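Local coordinates for hypothetical protein Atu2684 (Agrobacterium tumefaciens, PDB 2AXO) that is of unknown function but, having a disulfide-bonded CxxC motif in a thioredoxin-like fold, may take part in thiol-disulfide chemistry, at residues A[54-59]-A[114-119]; A[58-63]-A[127-132]; A[172-177]-A[234-239]. All coordinates share one frame; numbering follows the deposited sequence.

Contact 1. Residues A[54-59]-A[114-119]; sequences CASCPP and YTPQAI
Cys54 SG lies anti to its backbone N (chi1 157°) and Cys57 SG beside its own N (chi1 -75°), and these two torsions bring the sulfurs together in front of Thr115 and Pro116. Cys54 SG and Cys57 SG are 2.0 Å apart, joined as a disulfide. This is the CxxC motif of a thioredoxin-like fold facing a cis-proline: the peptide bond before Pro116 is cis, and strand 117-120 follows it. The cysteine pair spans a type I turn, closed by the Cys57 N to Cys54 O hydrogen bond (3.2 Å), and helix 58-70 follows it.

The two sulfurs meet different parts of the opposing loop. Thr115 OG1 lies 3.5 Å from Cys54 SG; its hydrogen-bond partner is Trp83 NE1, and no bond joins it to sulfur. Cys57 SG lies farther along, 3.7 Å from Thr115 CB, and also approaches the ring of Pro116 at N, CB and CD. The disulfide therefore lies against the cis Thr-Pro unit through van der Waals contact, without a hydrogen bond between the segments.

In thioredoxins the backbone just before the cis-proline is where peptide substrates pair. Here Thr115 O accepts a hydrogen bond from Asn111 ND2 of the second subunit, which places the dimer interface next to the CxxC site. From strand 45-50, Leu48 touches Pro116 and Thr50 touches Cys57. Ser56 O comes within 3.4 Å of Pro116 CD.

Contact 2. Residues A[58-63]-A[127-132]; sequences PPADEA and KGADVR
The methyl of Ala60 lies against the backbone of Gly128, with Ala60 CB 3.4 Å from Gly128 C. Gly128 brings no side chain into this approach, and the chains come close enough for the CA atoms of Ala60 and Ala129 to lie 3.9 Å apart. Two further pairs extend the contact. Pro59 CB meets Ala129 CB at 3.9 Å, both residues being exposed. One turn of helix on from Ala60, Ala63 points its CB toward the other segment and meets Val131 CG2 at 3.5 Å, tighter than usual carbon-carbon contact. Val131 has CG1 anti to the backbone N (chi1 -178°), which leaves CG2, the branch that touches Ala63, beside that N.

In a thioredoxin-like fold this joins the start of the helix that follows the CxxC motif, 58-70, to the turn between strand 124-127 and the helix that follows it, 131-143. That turn is type I from Lys127 to Asp130, overlapped by an inverse gamma turn centred on Asp130, whose OD1 caps Gly133 N in the helix.

No hydrogen bond runs directly between the segments. A single water bridges them, donating to Ala60 O (2.9 Å) and to Gly128 O (2.6 Å), which uses both of its hydrogens. The close approach is thus made through small apolar groups and glycine backbone, and the bridging water supplies a polar link between two carbonyls that could not bond to each other.

Contact 3. Residues A[172-177]-A[234-239]; sequences ADVVVA and CAVLLQ
Val175 and Leu237 exchange a pair of backbone hydrogen bonds, and of these Leu237 N to Val175 O is the shortest across the contact, at 2.7 Å, with a nearly straight N-H...O angle of 172°. Asp173 with Gln239 and Ala177 with Ala235 form the other two hydrogen-bonded pairs, giving six bonds of 2.7 to 3.0 Å. Asp173 N approaches Gln239 O from above the carbonyl plane, 36° out of it.

CA-H...O contacts supplement these bonds: Val236 CA lies 3.3 Å from Val175 O, and Val176 CA 3.4 Å from Ala235 O.

The segments, running antiparallel at 158°, belong to the two inner strands of a four-stranded antiparallel sheet, flanked by strands 196-212 and 247-257.

Apolar contacts separate by face. On the face of Val174, Val176 and Val236, Val174 and Val236 lie side by side, CG1 to CG1 at 4.1 Å, and Ile163 and Ile165 of strand 161-165 cover them. Val176 CG1 also touches Cys234 CB at 3.8 Å. On the other face, Val175 CB meets Leu237 CB at 4.3 Å, while Ala177, Ala235 and Leu237 pack on strand 74-79. Gln239, also on this face, hydrogen-bonds through OE1 to Arg100 and through NE2 to Tyr104 OH and Ala248 O.

Contacts 1 and 2 adjoin, their centres about 7 Å apart, and share Pro58 and Pro59 at the start of helix 58-70. They also touch directly: Pro116 CB lies 3.4 Å from Ala60 CB, and Gly128 N is 3.2 Å from Pro116 O. The cis-proline facing the disulfide is thus probably tied by a backbone hydrogen bond to the turn of contact 2. Contact 1 holds the disulfide and contact 2 adjoins it, the possible redox site if the protein acts as its fold suggests. Contact 3 lies on the opposite side of the chain's centre, about 23 Å from each of the others between centres. Its nearest atoms are about 6 Å from contact 1 and about 16 Å from contact 2.

Contact 1. Residues A[54-59]-A[114-119]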
ATOM      1  N   CYS A  54      -7.311 -10.370   4.978  1.00 18.55           N
ATOM      2  CA  CYS A  54      -7.789  -9.360   5.921  1.00 19.42           C
ATOM      3  C   CYS A  54      -8.921  -9.946   6.772  1.00 19.34           C
ATOM      4  O   CYS A  54     -10.034 -10.158   6.287  1.00 17.75           O
ATOM      5  CB  CYS A  54      -8.268  -8.131   5.134  1.00 20.76           C
ATOM      6  SG  CYS A  54      -9.471  -7.040   5.953  1.00 22.13           S
ATOM      7  N   ALA A  55      -8.631 -10.196   8.046  1.00 18.76           N
ATOM      8  CA  ALA A  55      -9.600 -10.790   8.967  1.00 19.63           C
ATOM      9  C   ALA A  55     -10.859  -9.975   9.250  1.00 17.92           C
ATOM     10  O   ALA A  55     -11.902 -10.543   9.553  1.00 18.45           O
ATOM     11  CB  ALA A  55      -8.907 -11.143  10.283  1.00 20.87           C
ATOM     12  N   SER A  56     -10.772  -8.653   9.157  1.00 18.20           N
ATOM     13  CA  SER A  56     -11.934  -7.815   9.424  1.00 18.45           C
ATOM     14  C   SER A  56     -12.704  -7.478   8.156  1.00 16.72           C
ATOM     15  O   SER A  56     -13.595  -6.637   8.173  1.00 15.41           O
ATOM     16  CB  SER A  56     -11.499  -6.517  10.110  1.00 20.72           C
ATOM     17  OG  SER A  56     -10.536  -5.833   9.325  1.00 26.63           O
ATOM     18  N   CYS A  57     -12.370  -8.142   7.056  1.00 16.88           N
ATOM     19  CA  CYS A  57     -13.033  -7.871   5.791  1.00 15.61           C
ATOM     20  C   CYS A  57     -14.309  -8.661   5.497  1.00 17.19           C
ATOM     21  O   CYS A  57     -15.224  -8.133   4.865  1.00 15.47           O
ATOM     22  CB  CYS A  57     -12.039  -8.051   4.642  1.00 15.73           C
ATOM     23  SG  CYS A  57     -10.841  -6.688   4.483  1.00 14.76           S
ATOM     24  N   PRO A  58     -14.397  -9.924   5.954  1.00 17.24           N
ATOM     25  CA  PRO A  58     -15.600 -10.720   5.686  1.00 17.64           C
ATOM     26  C   PRO A  58     -16.929  -9.974   5.842  1.00 16.76           C
ATOM     27  O   PRO A  58     -17.808 -10.080   4.982  1.00 15.53           O
ATOM     28  CB  PRO A  58     -15.451 -11.894   6.648  1.00 17.59           C
ATOM     29  CG  PRO A  58     -13.962 -12.116   6.627  1.00 18.81           C
ATOM     30  CD  PRO A  58     -13.433 -10.698   6.759  1.00 18.41           C
ATOM     31  N   PRO A  59     -17.096  -9.214   6.938  1.00 16.12           N
ATOM     32  CA  PRO A  59     -18.347  -8.477   7.135  1.00 15.90           C
ATOM     33  C   PRO A  59     -18.653  -7.545   5.955  1.00 16.91           C
ATOM     34  O   PRO A  59     -19.804  -7.424   5.522  1.00 15.82           O
ATOM     35  CB  PRO A  59     -18.089  -7.712   8.428  1.00 18.07           C
ATOM     36  CG  PRO A  59     -17.198  -8.634   9.183  1.00 17.52           C
ATOM     37  CD  PRO A  59     -16.227  -9.093   8.122  1.00 19.14           C
ATOM     38  N   TYR A 114      -6.639   1.484   4.188  1.00 15.03           N
ATOM     39  CA  TYR A 114      -7.030   0.439   5.117  1.00 13.69           C
ATOM     40  C   TYR A 114      -8.040  -0.467   4.429  1.00 13.57           C
ATOM     41  O   TYR A 114      -8.551  -0.139   3.359  1.00 13.96           O
ATOM     42  CB  TYR A 114      -7.671   1.043   6.376  1.00 14.10           C
ATOM     43  CG  TYR A 114      -8.984   1.766   6.133  1.00 14.70           C
ATOM     44  CD1 TYR A 114      -9.014   3.125   5.815  1.00 14.98           C
ATOM     45  CD2 TYR A 114     -10.194   1.081   6.201  1.00 14.97           C
ATOM     46  CE1 TYR A 114     -10.227   3.780   5.573  1.00 17.63           C
ATOM     47  CE2 TYR A 114     -11.404   1.724   5.958  1.00 17.19           C
ATOM     48  CZ  TYR A 114     -11.417   3.070   5.645  1.00 17.11           C
ATOM     49  OH  TYR A 114     -12.620   3.699   5.404  1.00 17.98           O
ATOM     50  N   THR A 115      -8.307  -1.619   5.029  1.00 13.87           N
ATOM     51  CA  THR A 115      -9.309  -2.543   4.502  1.00 14.79           C
ATOM     52  C   THR A 115     -10.109  -3.030   5.700  1.00 13.42           C
ATOM     53  O   THR A 115      -9.561  -3.213   6.782  1.00 14.68           O
ATOM     54  CB  THR A 115      -8.690  -3.777   3.778  1.00 16.35           C
ATOM     55  OG1 THR A 115      -7.707  -4.387   4.621  1.00 17.00           O
ATOM     56  CG2 THR A 115      -8.065  -3.378   2.449  1.00 17.08           C
ATOM     57  N   PRO A 116     -11.426  -3.220   5.529  1.00 14.45           N
ATOM     58  CA  PRO A 116     -12.174  -2.995   4.291  1.00 13.06           C
ATOM     59  C   PRO A 116     -12.588  -1.535   4.126  1.00 13.72           C
ATOM     60  O   PRO A 116     -13.098  -0.910   5.063  1.00 15.39           O
ATOM     61  CB  PRO A 116     -13.374  -3.924   4.449  1.00 13.16           C
ATOM     62  CG  PRO A 116     -13.638  -3.855   5.917  1.00 15.09           C
ATOM     63  CD  PRO A 116     -12.258  -3.917   6.528  1.00 13.67           C
ATOM     64  N   GLN A 117     -12.360  -0.996   2.933  1.00 11.42           N
ATOM     65  CA  GLN A 117     -12.703   0.385   2.634  1.00  9.67           C
ATOM     66  C   GLN A 117     -13.581   0.453   1.397  1.00 10.13           C
ATOM     67  O   GLN A 117     -13.246  -0.111   0.356  1.00  8.20           O
ATOM     68  CB  GLN A 117     -11.439   1.208   2.381  1.00 10.37           C
ATOM     69  CG  GLN A 117     -11.731   2.639   1.952  1.00  9.24           C
ATOM     70  CD  GLN A 117     -10.475   3.424   1.634  1.00 11.25           C
ATOM     71  OE1 GLN A 117      -9.716   3.066   0.736  1.00 10.70           O
ATOM     72  NE2 GLN A 117     -10.254   4.509   2.367  1.00 11.72           N
ATOM     73  N   ALA A 118     -14.713   1.137   1.510  1.00  9.99           N
ATOM     74  CA  ALA A 118     -15.594   1.271   0.368  1.00 10.10           C
ATOM     75  C   ALA A 118     -15.536   2.706  -0.132  1.00  9.92           C
ATOM     76  O   ALA A 118     -15.590   3.655   0.654  1.00 11.01           O
ATOM     77  CB  ALA A 118     -17.025   0.896   0.748  1.00  9.75           C
ATOM     78  N   ILE A 119     -15.402   2.853  -1.444  1.00  8.32           N
ATOM     79  CA  ILE A 119     -15.357   4.165  -2.072  1.00  8.67           C
ATOM     80  C   ILE A 119     -16.720   4.327  -2.743  1.00  9.13           C
ATOM     81  O   ILE A 119     -17.147   3.461  -3.504  1.00  9.09           O
ATOM     82  CB  ILE A 119     -14.214   4.238  -3.123  1.00  7.82           C
ATOM     83  CG1 ILE A 119     -12.862   3.945  -2.452  1.00  7.81           C
ATOM     84  CG2 ILE A 119     -14.203   5.606  -3.793  1.00  6.36           C
ATOM     85  CD1 ILE A 119     -12.476   4.934  -1.354  1.00 10.50           C
TER

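Contact 2. Residues A[58-63]-A[127-132]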
ATOM      1  N   PRO A  58     -14.397  -9.924   5.954  1.00 17.24           N
ATOM      2  CA  PRO A  58     -15.600 -10.720   5.686  1.00 17.64           C
ATOM      3  C   PRO A  58     -16.929  -9.974   5.842  1.00 16.76           C
ATOM      4  O   PRO A  58     -17.808 -10.080   4.982  1.00 15.53           O
ATOM      5  CB  PRO A  58     -15.451 -11.894   6.648  1.00 17.59           C
ATOM      6  CG  PRO A  58     -13.962 -12.116   6.627  1.00 18.81           C
ATOM      7  CD  PRO A  58     -13.433 -10.698   6.759  1.00 18.41           C
ATOM      8  N   PRO A  59     -17.096  -9.214   6.938  1.00 16.12           N
ATOM      9  CA  PRO A  59     -18.347  -8.477   7.135  1.00 15.90           C
ATOM     10  C   PRO A  59     -18.653  -7.545   5.955  1.00 16.91           C
ATOM     11  O   PRO A  59     -19.804  -7.424   5.522  1.00 15.82           O
ATOM     12  CB  PRO A  59     -18.089  -7.712   8.428  1.00 18.07           C
ATOM     13  CG  PRO A  59     -17.198  -8.634   9.183  1.00 17.52           C
ATOM     14  CD  PRO A  59     -16.227  -9.093   8.122  1.00 19.14           C
ATOM     15  N   ALA A  60     -17.611  -6.892   5.442  1.00 14.36           N
ATOM     16  CA  ALA A  60     -17.750  -5.970   4.316  1.00 14.61           C
ATOM     17  C   ALA A  60     -18.028  -6.726   3.025  1.00 14.12           C
ATOM     18  O   ALA A  60     -18.721  -6.228   2.143  1.00 12.67           O
ATOM     19  CB  ALA A  60     -16.485  -5.140   4.169  1.00 12.17           C
ATOM     20  N   ASP A  61     -17.466  -7.927   2.919  1.00 14.37           N
ATOM     21  CA  ASP A  61     -17.664  -8.757   1.744  1.00 14.88           C
ATOM     22  C   ASP A  61     -19.124  -9.170   1.672  1.00 15.96           C
ATOM     23  O   ASP A  61     -19.713  -9.212   0.594  1.00 15.03           O
ATOM     24  CB  ASP A  61     -16.784 -10.004   1.807  1.00 13.82           C
ATOM     25  CG  ASP A  61     -15.307  -9.670   1.856  1.00 15.85           C
ATOM     26  OD1 ASP A  61     -14.885  -8.746   1.129  1.00 14.01           O
ATOM     27  OD2 ASP A  61     -14.572 -10.345   2.610  1.00 16.49           O
ATOM     28  N   GLU A  62     -19.701  -9.479   2.831  1.00 17.63           N
ATOM     29  CA  GLU A  62     -21.103  -9.883   2.907  1.00 19.27           C
ATOM     30  C   GLU A  62     -21.979  -8.696   2.530  1.00 17.95           C
ATOM     31  O   GLU A  62     -22.947  -8.835   1.782  1.00 18.81           O
ATOM     32  CB  GLU A  62     -21.455 -10.345   4.328  1.00 22.30           C
ATOM     33  CG  GLU A  62     -22.933 -10.685   4.521  1.00 26.16           C
ATOM     34  CD  GLU A  62     -23.327 -10.830   5.987  1.00 29.20           C
ATOM     35  OE1 GLU A  62     -22.788 -11.725   6.672  1.00 28.89           O
ATOM     36  OE2 GLU A  62     -24.180 -10.042   6.453  1.00 31.71           O
ATOM     37  N   ALA A  63     -21.627  -7.526   3.055  1.00 15.40           N
ATOM     38  CA  ALA A  63     -22.369  -6.309   2.773  1.00 16.55           C
ATOM     39  C   ALA A  63     -22.479  -6.117   1.267  1.00 16.61           C
ATOM     40  O   ALA A  63     -23.571  -5.913   0.728  1.00 15.53           O
ATOM     41  CB  ALA A  63     -21.664  -5.109   3.403  1.00 15.24           C
ATOM     42  N   LYS A 127     -16.453   2.790   6.026  1.00 20.29           N
ATOM     43  CA  LYS A 127     -16.149   1.425   6.434  1.00 20.87           C
ATOM     44  C   LYS A 127     -16.906   0.491   5.501  1.00 20.09           C
ATOM     45  O   LYS A 127     -18.089   0.700   5.232  1.00 20.90           O
ATOM     46  CB  LYS A 127     -16.603   1.172   7.873  1.00 22.88           C
ATOM     47  CG  LYS A 127     -15.672   1.696   8.950  1.00 26.91           C
ATOM     48  CD  LYS A 127     -15.560   3.207   8.941  1.00 29.98           C
ATOM     49  CE  LYS A 127     -14.921   3.704  10.235  1.00 31.50           C
ATOM     50  NZ  LYS A 127     -13.613   3.045  10.511  1.00 32.43           N
ATOM     51  N   GLY A 128     -16.229  -0.541   5.012  1.00 18.35           N
ATOM     52  CA  GLY A 128     -16.869  -1.473   4.102  1.00 18.56           C
ATOM     53  C   GLY A 128     -18.108  -2.186   4.619  1.00 18.72           C
ATOM     54  O   GLY A 128     -19.000  -2.520   3.836  1.00 16.58           O
ATOM     55  N   ALA A 129     -18.179  -2.419   5.928  1.00 19.79           N
ATOM     56  CA  ALA A 129     -19.316  -3.124   6.513  1.00 20.34           C
ATOM     57  C   ALA A 129     -20.477  -2.222   6.913  1.00 21.58           C
ATOM     58  O   ALA A 129     -21.531  -2.708   7.314  1.00 20.20           O
ATOM     59  CB  ALA A 129     -18.857  -3.933   7.721  1.00 22.71           C
ATOM     60  N   ASP A 130     -20.294  -0.912   6.796  1.00 21.65           N
ATOM     61  CA  ASP A 130     -21.348   0.022   7.171  1.00 22.85           C
ATOM     62  C   ASP A 130     -22.431   0.125   6.099  1.00 21.56           C
ATOM     63  O   ASP A 130     -22.537   1.141   5.414  1.00 21.13           O
ATOM     64  CB  ASP A 130     -20.756   1.408   7.419  1.00 25.87           C
ATOM     65  CG  ASP A 130     -21.662   2.277   8.261  1.00 27.55           C
ATOM     66  OD1 ASP A 130     -22.897   2.167   8.108  1.00 28.51           O
ATOM     67  OD2 ASP A 130     -21.142   3.075   9.071  1.00 32.07           O
ATOM     68  N   VAL A 131     -23.240  -0.919   5.973  1.00 21.19           N
ATOM     69  CA  VAL A 131     -24.309  -0.953   4.979  1.00 23.05           C
ATOM     70  C   VAL A 131     -25.242   0.258   5.057  1.00 23.19           C
ATOM     71  O   VAL A 131     -25.586   0.851   4.035  1.00 21.11           O
ATOM     72  CB  VAL A 131     -25.148  -2.242   5.116  1.00 24.90           C
ATOM     73  CG1 VAL A 131     -26.227  -2.282   4.041  1.00 27.11           C
ATOM     74  CG2 VAL A 131     -24.244  -3.457   5.009  1.00 26.72           C
ATOM     75  N   ARG A 132     -25.665   0.617   6.263  1.00 23.49           N
ATOM     76  CA  ARG A 132     -26.549   1.763   6.430  1.00 24.04           C
ATOM     77  C   ARG A 132     -25.864   3.044   5.972  1.00 21.64           C
ATOM     78  O   ARG A 132     -26.461   3.862   5.274  1.00 23.28           O
ATOM     79  CB  ARG A 132     -26.974   1.913   7.895  1.00 26.72           C
ATOM     80  CG  ARG A 132     -28.156   1.054   8.320  1.00 33.17           C
ATOM     81  CD  ARG A 132     -27.782  -0.410   8.505  1.00 36.95           C
ATOM     82  NE  ARG A 132     -28.907  -1.184   9.025  1.00 39.05           N
ATOM     83  CZ  ARG A 132     -28.852  -2.472   9.353  1.00 40.12           C
ATOM     84  NH1 ARG A 132     -27.717  -3.146   9.219  1.00 40.84           N
ATOM     85  NH2 ARG A 132     -29.933  -3.086   9.818  1.00 40.36           N
TER
HETATM   86  O   HOH W   1     -19.017  -3.439   1.421  1.00 26.45           O

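Contact 3. Residues A[172-177]-A[234-239]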
ATOM      1  N   ALA A 172     -14.394  13.054 -18.817  1.00 14.65           N
ATOM      2  CA  ALA A 172     -14.264  11.873 -17.981  1.00 15.61           C
ATOM      3  C   ALA A 172     -13.754  10.710 -18.801  1.00 14.26           C
ATOM      4  O   ALA A 172     -13.964  10.654 -20.011  1.00 17.57           O
ATOM      5  CB  ALA A 172     -15.617  11.520 -17.362  1.00 11.95           C
ATOM      6  N   ASP A 173     -13.073   9.780 -18.149  1.00 13.30           N
ATOM      7  CA  ASP A 173     -12.584   8.622 -18.864  1.00 13.04           C
ATOM      8  C   ASP A 173     -13.663   7.571 -18.841  1.00 11.86           C
ATOM      9  O   ASP A 173     -14.459   7.503 -17.908  1.00 11.19           O
ATOM     10  CB  ASP A 173     -11.339   8.028 -18.202  1.00 15.15           C
ATOM     11  CG  ASP A 173     -10.120   8.902 -18.354  1.00 15.76           C
ATOM     12  OD1 ASP A 173      -9.943   9.499 -19.432  1.00 18.39           O
ATOM     13  OD2 ASP A 173      -9.337   8.973 -17.388  1.00 19.39           O
ATOM     14  N   VAL A 174     -13.702   6.765 -19.890  1.00 11.20           N
ATOM     15  CA  VAL A 174     -14.646   5.672 -19.942  1.00 11.04           C
ATOM     16  C   VAL A 174     -13.822   4.506 -19.409  1.00 10.02           C
ATOM     17  O   VAL A 174     -12.994   3.941 -20.119  1.00 10.07           O
ATOM     18  CB  VAL A 174     -15.105   5.394 -21.383  1.00 13.26           C
ATOM     19  CG1 VAL A 174     -16.043   4.194 -21.405  1.00 11.57           C
ATOM     20  CG2 VAL A 174     -15.812   6.628 -21.941  1.00 11.66           C
ATOM     21  N   VAL A 175     -14.038   4.171 -18.139  1.00  9.86           N
ATOM     22  CA  VAL A 175     -13.297   3.097 -17.480  1.00 10.73           C
ATOM     23  C   VAL A 175     -14.085   1.787 -17.414  1.00 10.34           C
ATOM     24  O   VAL A 175     -15.262   1.780 -17.060  1.00 10.07           O
ATOM     25  CB  VAL A 175     -12.915   3.513 -16.034  1.00 10.67           C
ATOM     26  CG1 VAL A 175     -12.109   2.407 -15.352  1.00 12.07           C
ATOM     27  CG2 VAL A 175     -12.125   4.815 -16.059  1.00 12.95           C
ATOM     28  N   VAL A 176     -13.430   0.682 -17.754  1.00  8.75           N
ATOM     29  CA  VAL A 176     -14.080  -0.620 -17.694  1.00  9.36           C
ATOM     30  C   VAL A 176     -13.337  -1.498 -16.705  1.00  9.10           C
ATOM     31  O   VAL A 176     -12.125  -1.707 -16.828  1.00 11.27           O
ATOM     32  CB  VAL A 176     -14.098  -1.334 -19.062  1.00  8.50           C
ATOM     33  CG1 VAL A 176     -14.773  -2.700 -18.928  1.00 11.37           C
ATOM     34  CG2 VAL A 176     -14.830  -0.486 -20.089  1.00 10.48           C
ATOM     35  N   ALA A 177     -14.071  -1.997 -15.718  1.00  8.15           N
ATOM     36  CA  ALA A 177     -13.508  -2.867 -14.699  1.00  8.03           C
ATOM     37  C   ALA A 177     -14.065  -4.262 -14.946  1.00  8.77           C
ATOM     38  O   ALA A 177     -15.279  -4.482 -14.882  1.00  8.26           O
ATOM     39  CB  ALA A 177     -13.891  -2.375 -13.303  1.00  9.54           C
ATOM     40  N   CYS A 234     -18.506  -6.902 -16.329  1.00  9.51           N
ATOM     41  CA  CYS A 234     -17.701  -5.702 -16.301  1.00  9.92           C
ATOM     42  C   CYS A 234     -18.595  -4.563 -15.860  1.00 10.33           C
ATOM     43  O   CYS A 234     -19.824  -4.650 -15.933  1.00 10.99           O
ATOM     44  CB  CYS A 234     -17.092  -5.415 -17.685  1.00 10.46           C
ATOM     45  SG  CYS A 234     -18.210  -4.752 -18.943  1.00 12.28           S
ATOM     46  N   ALA A 235     -17.965  -3.512 -15.366  1.00  9.15           N
ATOM     47  CA  ALA A 235     -18.675  -2.331 -14.931  1.00  8.62           C
ATOM     48  C   ALA A 235     -18.072  -1.198 -15.733  1.00  8.81           C
ATOM     49  O   ALA A 235     -16.852  -1.118 -15.863  1.00 10.54           O
ATOM     50  CB  ALA A 235     -18.448  -2.102 -13.439  1.00  9.29           C
ATOM     51  N   VAL A 236     -18.922  -0.356 -16.308  1.00  9.44           N
ATOM     52  CA  VAL A 236     -18.450   0.794 -17.064  1.00  8.69           C
ATOM     53  C   VAL A 236     -18.595   1.962 -16.108  1.00  8.30           C
ATOM     54  O   VAL A 236     -19.679   2.211 -15.584  1.00  6.79           O
ATOM     55  CB  VAL A 236     -19.315   1.067 -18.315  1.00  9.89           C
ATOM     56  CG1 VAL A 236     -18.870   2.371 -18.980  1.00 12.31           C
ATOM     57  CG2 VAL A 236     -19.186  -0.092 -19.307  1.00 10.28           C
ATOM     58  N   LEU A 237     -17.499   2.667 -15.866  1.00  8.23           N
ATOM     59  CA  LEU A 237     -17.521   3.796 -14.955  1.00  8.85           C
ATOM     60  C   LEU A 237     -17.130   5.058 -15.712  1.00 10.70           C
ATOM     61  O   LEU A 237     -16.036   5.129 -16.270  1.00 10.68           O
ATOM     62  CB  LEU A 237     -16.539   3.565 -13.799  1.00  5.38           C
ATOM     63  CG  LEU A 237     -16.686   2.263 -12.999  1.00  3.33           C
ATOM     64  CD1 LEU A 237     -15.574   2.159 -11.968  1.00  4.19           C
ATOM     65  CD2 LEU A 237     -18.057   2.211 -12.314  1.00  5.15           C
ATOM     66  N   LEU A 238     -18.029   6.040 -15.765  1.00  9.71           N
ATOM     67  CA  LEU A 238     -17.703   7.294 -16.444  1.00 10.09           C
ATOM     68  C   LEU A 238     -17.092   8.116 -15.319  1.00 10.56           C
ATOM     69  O   LEU A 238     -17.799   8.788 -14.564  1.00  9.00           O
ATOM     70  CB  LEU A 238     -18.965   7.968 -16.987  1.00  9.42           C
ATOM     71  CG  LEU A 238     -18.733   9.205 -17.869  1.00 11.07           C
ATOM     72  CD1 LEU A 238     -17.900   8.842 -19.096  1.00 11.78           C
ATOM     73  CD2 LEU A 238     -20.080   9.763 -18.287  1.00 11.21           C
ATOM     74  N   GLN A 239     -15.768   8.060 -15.223  1.00  8.35           N
ATOM     75  CA  GLN A 239     -15.062   8.707 -14.134  1.00  8.91           C
ATOM     76  C   GLN A 239     -14.197   9.924 -14.425  1.00  9.27           C
ATOM     77  O   GLN A 239     -13.332   9.906 -15.301  1.00 10.27           O
ATOM     78  CB  GLN A 239     -14.242   7.627 -13.409  1.00 10.00           C
ATOM     79  CG  GLN A 239     -13.518   8.072 -12.152  1.00 11.77           C
ATOM     80  CD  GLN A 239     -13.134   6.902 -11.259  1.00 13.73           C
ATOM     81  OE1 GLN A 239     -12.762   5.822 -11.740  1.00 12.52           O
ATOM     82  NE2 GLN A 239     -13.202   7.117  -9.952  1.00  9.91           N
TER